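Carboxylesterase (PDB 3WJ2) is a carboxylesterase of the alpha/beta-hydrolase fold from an acid-living archaeon and probably hydrolyses carboxylic esters to an acid and an alcohol. Local coordinates at residues K51-Y56 and N66-D71; K76-Y81 and K109-E114. All coordinates share one frame; numbering follows the deposited sequence.

Contact 1: K51-Y56 and N66-D71; sequences KEIKDY and NARMYD
Asp55 and Arg68 lie side by side on one face of the antiparallel hairpin of strands 52-60 and 63-71, at the edge of the alpha/beta-hydrolase sheet. CG of Arg68 is anti to its backbone N, and a bend at chi3 (-65°) sets NE beside the carboxylate. Two nitrogens grip it side-on: NE of Arg68 reaches OD1 of Asp55 at 2.9 Å, and NH2 of Arg68 reaches OD2 of Asp55 at 3.1 Å. Both oxygens use their syn lone pairs, and the two groups lie nearly coplanar (21° apart). Arg68 NH2 also meets Glu93, and NH1 meets Asp96. An alanine here would probably leave these three carboxylates without their common positive partner and uncover CG2 of Ile53, which rests on CD of Arg68. Six backbone bonds join Glu52 to Asp71, Lys54 to Met69 and Tyr56 to Ala67, satisfying N and O of each. On the opposite face the Tyr56 ring turns its edge to CB of Met69. OD2 of Asp71 pairs with Lys109, and its OD1 accepts hydrogen bonds from the backbone N of Asn73 and of Ala75. That lysine may temper a close approach of like charges, OE1 of Glu52 lying 3.0 Å from OD2 of Asp71.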
ATOM      1  N   LYS B  51      42.487  -1.899  10.899  1.00 23.30           N
ATOM      2  CA  LYS B  51      43.705  -2.035  11.768  1.00 25.91           C
ATOM      3  C   LYS B  51      44.002  -3.453  12.252  1.00 26.62           C
ATOM      4  O   LYS B  51      45.117  -3.973  12.112  1.00 25.68           O
ATOM      5  CB  LYS B  51      43.580  -1.161  12.976  1.00 26.35           C
ATOM      6  CG  LYS B  51      43.668   0.314  12.668  1.00 30.23           C
ATOM      7  CD  LYS B  51      43.833   1.094  13.955  1.00 37.63           C
ATOM      8  CE  LYS B  51      43.830   2.593  13.607  1.00 42.02           C
ATOM      9  NZ  LYS B  51      42.415   3.115  13.578  1.00 42.91           N
ATOM     10  N   GLU B  52      42.997  -4.114  12.824  1.00 23.53           N
ATOM     11  CA  GLU B  52      43.225  -5.488  13.288  1.00 25.33           C
ATOM     12  C   GLU B  52      42.159  -6.463  12.841  1.00 23.76           C
ATOM     13  O   GLU B  52      40.951  -6.174  13.006  1.00 24.75           O
ATOM     14  CB  GLU B  52      43.492  -5.557  14.804  1.00 24.59           C
ATOM     15  CG  GLU B  52      42.493  -5.172  15.849  1.00 36.04           C
ATOM     16  CD  GLU B  52      42.665  -5.971  17.204  1.00 44.59           C
ATOM     17  OE1 GLU B  52      41.679  -6.070  18.009  1.00 44.31           O
ATOM     18  OE2 GLU B  52      43.785  -6.501  17.458  1.00 49.47           O
ATOM     19  N   ILE B  53      42.621  -7.566  12.283  1.00 22.82           N
ATOM     20  CA  ILE B  53      41.710  -8.659  11.899  1.00 21.81           C
ATOM     21  C   ILE B  53      42.271  -9.960  12.472  1.00 22.79           C
ATOM     22  O   ILE B  53      43.472 -10.276  12.308  1.00 24.03           O
ATOM     23  CB  ILE B  53      41.508  -8.767  10.410  1.00 20.27           C
ATOM     24  CG1 ILE B  53      41.000  -7.410   9.820  1.00 23.32           C
ATOM     25  CG2 ILE B  53      40.484  -9.964   9.985  1.00 20.94           C
ATOM     26  CD1 ILE B  53      40.504  -7.481   8.403  1.00 24.07           C
ATOM     27  N   LYS B  54      41.420 -10.739  13.134  1.00 20.07           N
ATOM     28  CA  LYS B  54      41.893 -11.968  13.737  1.00 21.86           C
ATOM     29  C   LYS B  54      40.850 -13.062  13.583  1.00 20.38           C
ATOM     30  O   LYS B  54      39.662 -12.836  13.867  1.00 20.17           O
ATOM     31  CB  LYS B  54      42.224 -11.783  15.165  1.00 23.33           C
ATOM     32  CG  LYS B  54      42.855 -13.066  15.714  1.00 32.49           C
ATOM     33  CD  LYS B  54      43.208 -12.921  17.215  1.00 39.29           C
ATOM     34  CE  LYS B  54      44.074 -14.086  17.699  1.00 44.58           C
ATOM     35  NZ  LYS B  54      43.461 -15.430  17.505  1.00 49.54           N
ATOM     36  N   ASP B  55      41.328 -14.244  13.229  1.00 19.70           N
ATOM     37  CA  ASP B  55      40.500 -15.455  13.086  1.00 19.16           C
ATOM     38  C   ASP B  55      40.480 -16.284  14.357  1.00 20.14           C
ATOM     39  O   ASP B  55      41.545 -16.463  15.045  1.00 18.92           O
ATOM     40  CB  ASP B  55      41.071 -16.271  11.952  1.00 17.76           C
ATOM     41  CG  ASP B  55      40.610 -15.750  10.606  1.00 27.97           C
ATOM     42  OD1 ASP B  55      39.690 -14.971  10.688  1.00 29.08           O
ATOM     43  OD2 ASP B  55      41.115 -16.133   9.552  1.00 32.34           O
ATOM     44  N   TYR B  56      39.279 -16.780  14.742  1.00 18.59           N
ATOM     45  CA  TYR B  56      39.075 -17.594  15.959  1.00 19.47           C
ATOM     46  C   TYR B  56      38.351 -18.874  15.654  1.00 19.79           C
ATOM     47  O   TYR B  56      37.651 -18.982  14.642  1.00 19.13           O
ATOM     48  CB  TYR B  56      38.254 -16.869  17.024  1.00 20.69           C
ATOM     49  CG  TYR B  56      38.891 -15.733  17.657  1.00 19.45           C
ATOM     50  CD1 TYR B  56      39.642 -15.902  18.832  1.00 22.83           C
ATOM     51  CD2 TYR B  56      38.737 -14.450  17.131  1.00 19.76           C
ATOM     52  CE1 TYR B  56      40.237 -14.831  19.448  1.00 24.49           C
ATOM     53  CE2 TYR B  56      39.309 -13.356  17.765  1.00 25.29           C
ATOM     54  CZ  TYR B  56      40.069 -13.560  18.912  1.00 26.15           C
ATOM     55  OH  TYR B  56      40.660 -12.489  19.548  1.00 29.38           O
ATOM     56  N   ASN B  66      34.035 -21.387  12.706  1.00 16.52           N
ATOM     57  CA  ASN B  66      34.967 -20.288  12.412  1.00 17.77           C
ATOM     58  C   ASN B  66      34.355 -18.949  12.807  1.00 17.60           C
ATOM     59  O   ASN B  66      33.123 -18.741  12.682  1.00 16.31           O
ATOM     60  CB  ASN B  66      35.339 -20.198  10.938  1.00 16.44           C
ATOM     61  CG  ASN B  66      36.160 -21.368  10.447  1.00 23.38           C
ATOM     62  OD1 ASN B  66      36.009 -21.860   9.293  1.00 31.21           O
ATOM     63  ND2 ASN B  66      37.050 -21.786  11.266  1.00 19.17           N
ATOM     64  N   ALA B  67      35.186 -17.999  13.262  1.00 16.98           N
ATOM     65  CA  ALA B  67      34.768 -16.581  13.505  1.00 15.74           C
ATOM     66  C   ALA B  67      35.874 -15.646  13.116  1.00 16.82           C
ATOM     67  O   ALA B  67      37.065 -16.001  13.300  1.00 18.01           O
ATOM     68  CB  ALA B  67      34.394 -16.345  14.882  1.00 15.37           C
ATOM     69  N   ARG B  68      35.537 -14.525  12.494  1.00 14.36           N
ATOM     70  CA  ARG B  68      36.555 -13.501  12.196  1.00 15.23           C
ATOM     71  C   ARG B  68      36.203 -12.229  12.901  1.00 16.17           C
ATOM     72  O   ARG B  68      35.080 -11.683  12.695  1.00 15.73           O
ATOM     73  CB  ARG B  68      36.733 -13.317  10.689  1.00 17.15           C
ATOM     74  CG  ARG B  68      37.734 -12.251  10.330  1.00 13.44           C
ATOM     75  CD  ARG B  68      38.054 -12.241   8.867  1.00 12.16           C
ATOM     76  NE  ARG B  68      38.749 -13.489   8.440  1.00 18.71           N
ATOM     77  CZ  ARG B  68      38.868 -13.969   7.194  1.00 21.77           C
ATOM     78  NH1 ARG B  68      38.323 -13.349   6.104  1.00 18.62           N
ATOM     79  NH2 ARG B  68      39.530 -15.136   7.024  1.00 24.59           N
ATOM     80  N   MET B  69      37.161 -11.663  13.642  1.00 15.37           N
ATOM     81  CA  MET B  69      36.996 -10.448  14.377  1.00 15.10           C
ATOM     82  C   MET B  69      37.673  -9.266  13.652  1.00 16.99           C
ATOM     83  O   MET B  69      38.798  -9.403  13.134  1.00 18.44           O
ATOM     84  CB  MET B  69      37.643 -10.606  15.747  1.00 17.50           C
ATOM     85  CG  MET B  69      37.419  -9.514  16.662  1.00 22.02           C
ATOM     86  SD  MET B  69      38.306  -7.979  16.417  1.00 40.92           S
ATOM     87  CE  MET B  69      40.134  -8.309  16.335  1.00 33.99           C
ATOM     88  N   TYR B  70      36.911  -8.205  13.415  1.00 14.31           N
ATOM     89  CA  TYR B  70      37.393  -6.993  12.688  1.00 15.21           C
ATOM     90  C   TYR B  70      37.346  -5.876  13.661  1.00 18.26           C
ATOM     91  O   TYR B  70      36.274  -5.641  14.315  1.00 16.38           O
ATOM     92  CB  TYR B  70      36.438  -6.632  11.545  1.00 15.59           C
ATOM     93  CG  TYR B  70      36.226  -7.707  10.535  1.00 16.00           C
ATOM     94  CD1 TYR B  70      36.976  -7.747   9.351  1.00 13.07           C
ATOM     95  CD2 TYR B  70      35.254  -8.755  10.743  1.00 13.93           C
ATOM     96  CE1 TYR B  70      36.745  -8.710   8.422  1.00 13.95           C
ATOM     97  CE2 TYR B  70      35.042  -9.712   9.859  1.00 12.98           C
ATOM     98  CZ  TYR B  70      35.769  -9.725   8.635  1.00 12.71           C
ATOM     99  OH  TYR B  70      35.534 -10.668   7.677  1.00 15.70           O
ATOM    100  N   ASP B  71      38.435  -5.095  13.821  1.00 17.97           N
ATOM    101  CA  ASP B  71      38.394  -4.067  14.841  1.00 19.04           C
ATOM    102  C   ASP B  71      39.282  -2.939  14.327  1.00 20.61           C
ATOM    103  O   ASP B  71      40.496  -3.158  14.145  1.00 20.31           O
ATOM    104  CB  ASP B  71      38.994  -4.607  16.146  1.00 20.60           C
ATOM    105  CG  ASP B  71      38.951  -3.622  17.285  1.00 21.78           C
ATOM    106  OD1 ASP B  71      38.356  -2.527  17.138  1.00 26.29           O
ATOM    107  OD2 ASP B  71      39.522  -3.985  18.372  1.00 28.47           O
TER

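Contact 2: K76-Y81 and K109-E114; sequences KSAILY and KIISIE
One water is held at three points where Tyr81 and Ser112 run side by side: it donates to O of Ile113 at 2.8 Å and, at 3.2 Å, to O of Tyr81, and accepts from OG of Ser112. O of Tyr81 thus has two donors, because N of Ile113 also binds it, at 2.9 Å. Four further backbone bonds tie the parallel strands, N of Lys109 to O of Ser77, N of Ile79 to O of Lys109, N of Ile111 to O of Ile79, and N of Tyr81 to O of Ile111. The last is almost straight, 179° at the hydrogen, although the donor stands 39° out of the carbonyl plane. On one face, covered by helix 125-139, Leu80 and Ile111 lie alongside each other, CD2 of Leu80 3.8 Å from CD1 of Ile111, and CD1 of Ile113 touches CB of Leu80. On the other, CG2 of Ile110, anti to its backbone N, meets CB of Tyr81 at 4.0 Å. OH of Tyr81 is hydrogen-bonded to OD1 of Asp155 and to OH of Tyr98, close to a probable nucleophile elbow. Strand 78-82, helix 96-106 and strand 109-113 form a beta-alpha-beta crossover of the alpha/beta-hydrolase fold.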
ATOM      1  N   LYS B  76      36.149  -1.458  22.888  1.00 22.85           N
ATOM      2  CA  LYS B  76      35.788  -2.137  24.120  1.00 26.01           C
ATOM      3  C   LYS B  76      34.628  -3.135  23.897  1.00 23.14           C
ATOM      4  O   LYS B  76      34.484  -4.168  24.587  1.00 22.67           O
ATOM      5  CB  LYS B  76      35.296  -1.090  25.117  1.00 26.85           C
ATOM      6  CG  LYS B  76      34.914  -1.628  26.485  1.00 36.64           C
ATOM      7  CD  LYS B  76      34.428  -0.548  27.514  1.00 44.94           C
ATOM      8  CE  LYS B  76      34.785  -0.993  28.981  1.00 48.00           C
ATOM      9  NZ  LYS B  76      33.916  -0.476  30.091  1.00 48.46           N
ATOM     10  N   SER B  77      33.758  -2.741  22.960  1.00 21.43           N
ATOM     11  CA  SER B  77      32.441  -3.499  22.792  1.00 19.26           C
ATOM     12  C   SER B  77      32.402  -4.165  21.397  1.00 16.29           C
ATOM     13  O   SER B  77      33.274  -3.896  20.528  1.00 14.05           O
ATOM     14  CB  SER B  77      31.216  -2.564  22.910  1.00 20.65           C
ATOM     15  OG  SER B  77      31.130  -2.058  24.242  1.00 20.45           O
ATOM     16  N   ALA B  78      31.402  -5.088  21.243  1.00 15.23           N
ATOM     17  CA  ALA B  78      31.358  -5.905  20.050  1.00 14.26           C
ATOM     18  C   ALA B  78      29.955  -6.146  19.577  1.00 14.08           C
ATOM     19  O   ALA B  78      29.028  -6.237  20.407  1.00 13.92           O
ATOM     20  CB  ALA B  78      31.995  -7.290  20.272  1.00 15.90           C
ATOM     21  N   ILE B  79      29.862  -6.384  18.265  1.00 13.83           N
ATOM     22  CA  ILE B  79      28.620  -6.974  17.668  1.00 11.15           C
ATOM     23  C   ILE B  79      28.986  -8.344  17.103  1.00 12.52           C
ATOM     24  O   ILE B  79      29.938  -8.451  16.343  1.00 12.20           O
ATOM     25  CB  ILE B  79      28.162  -6.041  16.566  1.00 11.82           C
ATOM     26  CG1 ILE B  79      27.627  -4.729  17.055  1.00 13.95           C
ATOM     27  CG2 ILE B  79      27.159  -6.753  15.621  1.00 12.48           C
ATOM     28  CD1 ILE B  79      26.389  -4.790  17.998  1.00 12.97           C
ATOM     29  N   LEU B  80      28.222  -9.382  17.467  1.00 11.26           N
ATOM     30  CA  LEU B  80      28.364 -10.686  16.809  1.00 10.17           C
ATOM     31  C   LEU B  80      27.500 -10.599  15.551  1.00 11.64           C
ATOM     32  O   LEU B  80      26.301 -10.286  15.669  1.00 11.85           O
ATOM     33  CB  LEU B  80      27.930 -11.818  17.712  1.00 11.41           C
ATOM     34  CG  LEU B  80      28.493 -11.680  19.135  1.00 13.74           C
ATOM     35  CD1 LEU B  80      28.032 -12.973  19.879  1.00 14.64           C
ATOM     36  CD2 LEU B  80      29.966 -11.474  19.157  1.00 16.63           C
ATOM     37  N   TYR B  81      28.086 -10.892  14.396  1.00  9.68           N
ATOM     38  CA  TYR B  81      27.392 -10.719  13.095  1.00 11.32           C
ATOM     39  C   TYR B  81      27.158 -12.071  12.512  1.00 10.49           C
ATOM     40  O   TYR B  81      28.093 -12.896  12.331  1.00 11.61           O
ATOM     41  CB  TYR B  81      28.250  -9.854  12.121  1.00 10.35           C
ATOM     42  CG  TYR B  81      27.337  -9.404  10.999  1.00 10.43           C
ATOM     43  CD1 TYR B  81      26.592  -8.216  11.190  1.00  8.64           C
ATOM     44  CD2 TYR B  81      27.196 -10.193   9.858  1.00 10.22           C
ATOM     45  CE1 TYR B  81      25.694  -7.794  10.186  1.00  9.63           C
ATOM     46  CE2 TYR B  81      26.218  -9.787   8.858  1.00 11.72           C
ATOM     47  CZ  TYR B  81      25.485  -8.622   9.093  1.00  8.71           C
ATOM     48  OH  TYR B  81      24.539  -8.246   8.159  1.00 11.39           O
ATOM     49  N   LYS B 109      34.092  -3.661  17.634  1.00 14.04           N
ATOM     50  CA  LYS B 109      34.518  -4.975  17.135  1.00 13.77           C
ATOM     51  C   LYS B 109      33.305  -5.612  16.402  1.00 14.49           C
ATOM     52  O   LYS B 109      32.168  -5.629  16.962  1.00 15.48           O
ATOM     53  CB  LYS B 109      34.912  -5.931  18.276  1.00 15.54           C
ATOM     54  CG  LYS B 109      36.322  -5.539  18.889  1.00 18.38           C
ATOM     55  CD  LYS B 109      36.543  -6.472  20.031  1.00 22.01           C
ATOM     56  CE  LYS B 109      38.079  -6.565  20.568  1.00 27.80           C
ATOM     57  NZ  LYS B 109      38.734  -5.244  20.689  1.00 28.26           N
ATOM     58  N   ILE B 110      33.563  -6.138  15.255  1.00 14.03           N
ATOM     59  CA  ILE B 110      32.543  -6.958  14.566  1.00 13.33           C
ATOM     60  C   ILE B 110      33.113  -8.406  14.522  1.00 15.94           C
ATOM     61  O   ILE B 110      34.238  -8.658  13.973  1.00 15.52           O
ATOM     62  CB  ILE B 110      32.340  -6.432  13.068  1.00 14.56           C
ATOM     63  CG1 ILE B 110      31.891  -4.961  13.050  1.00 14.09           C
ATOM     64  CG2 ILE B 110      31.309  -7.320  12.251  1.00 12.65           C
ATOM     65  CD1 ILE B 110      30.554  -4.644  13.802  1.00 14.89           C
ATOM     66  N   ILE B 111      32.314  -9.375  14.966  1.00 13.40           N
ATOM     67  CA  ILE B 111      32.775 -10.762  14.978  1.00 13.13           C
ATOM     68  C   ILE B 111      31.833 -11.524  14.076  1.00 14.32           C
ATOM     69  O   ILE B 111      30.683 -11.831  14.448  1.00 13.75           O
ATOM     70  CB  ILE B 111      32.815 -11.382  16.417  1.00 15.01           C
ATOM     71  CG1 ILE B 111      33.725 -10.472  17.302  1.00 16.08           C
ATOM     72  CG2 ILE B 111      33.321 -12.873  16.342  1.00 15.17           C
ATOM     73  CD1 ILE B 111      33.741 -10.930  18.816  1.00 18.00           C
ATOM     74  N   SER B 112      32.319 -11.901  12.906  1.00 11.89           N
ATOM     75  CA  SER B 112      31.488 -12.576  11.914  1.00 13.53           C
ATOM     76  C   SER B 112      31.570 -14.065  12.146  1.00 14.16           C
ATOM     77  O   SER B 112      32.667 -14.691  12.150  1.00 14.18           O
ATOM     78  CB  SER B 112      31.988 -12.139  10.524  1.00 12.52           C
ATOM     79  OG  SER B 112      31.294 -12.903   9.527  1.00 14.34           O
ATOM     80  N   ILE B 113      30.414 -14.689  12.430  1.00 10.44           N
ATOM     81  CA  ILE B 113      30.391 -16.105  12.828  1.00 12.02           C
ATOM     82  C   ILE B 113      29.840 -17.021  11.772  1.00 11.38           C
ATOM     83  O   ILE B 113      28.792 -16.755  11.148  1.00 12.68           O
ATOM     84  CB  ILE B 113      29.562 -16.268  14.129  1.00 13.13           C
ATOM     85  CG1 ILE B 113      30.269 -15.518  15.266  1.00 15.95           C
ATOM     86  CG2 ILE B 113      29.385 -17.738  14.517  1.00 15.09           C
ATOM     87  CD1 ILE B 113      29.294 -15.100  16.364  1.00 19.01           C
ATOM     88  N   GLU B 114      30.601 -18.073  11.485  1.00 12.74           N
ATOM     89  CA  GLU B 114      30.164 -19.091  10.521  1.00 13.89           C
ATOM     90  C   GLU B 114      29.330 -20.183  11.134  1.00 16.67           C
ATOM     91  O   GLU B 114      29.861 -21.295  11.454  1.00 18.45           O
ATOM     92  CB  GLU B 114      31.345 -19.776   9.763  1.00 18.42           C
ATOM     93  CG  GLU B 114      31.606 -19.114   8.523  1.00 19.92           C
ATOM     94  CD  GLU B 114      32.780 -19.747   7.768  1.00 20.94           C
ATOM     95  OE1 GLU B 114      33.307 -20.859   8.102  1.00 24.91           O
ATOM     96  OE2 GLU B 114      33.214 -19.008   6.895  1.00 17.59           O
TER
HETATM   97  O   HOH W   1      28.733 -14.412   9.575  1.00 13.12           O

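Overall arrangement
Contacts 1 and 2 belong to one mixed sheet and meet where strand 63-71 runs antiparallel beside strand 109-113, their centres about 9 Å apart. Contact 1 lies at the margin, its outer strand the last of the sheet within the chain, and is partly buried and rich in charge. Contact 2 is wholly buried, parallel and mostly aliphatic, held mainly by backbone hydrogen bonds, while its few polar side chains, among them Ser77, Tyr81 and Lys109, find partners outside its own two segments. The first joins strands adjacent in sequence by a hairpin, whereas the second joins strands separated by a helix. Across the seam, N of Tyr70 probably donates to O of Ile110 at 2.8 Å, and Met69 packs on Ile111.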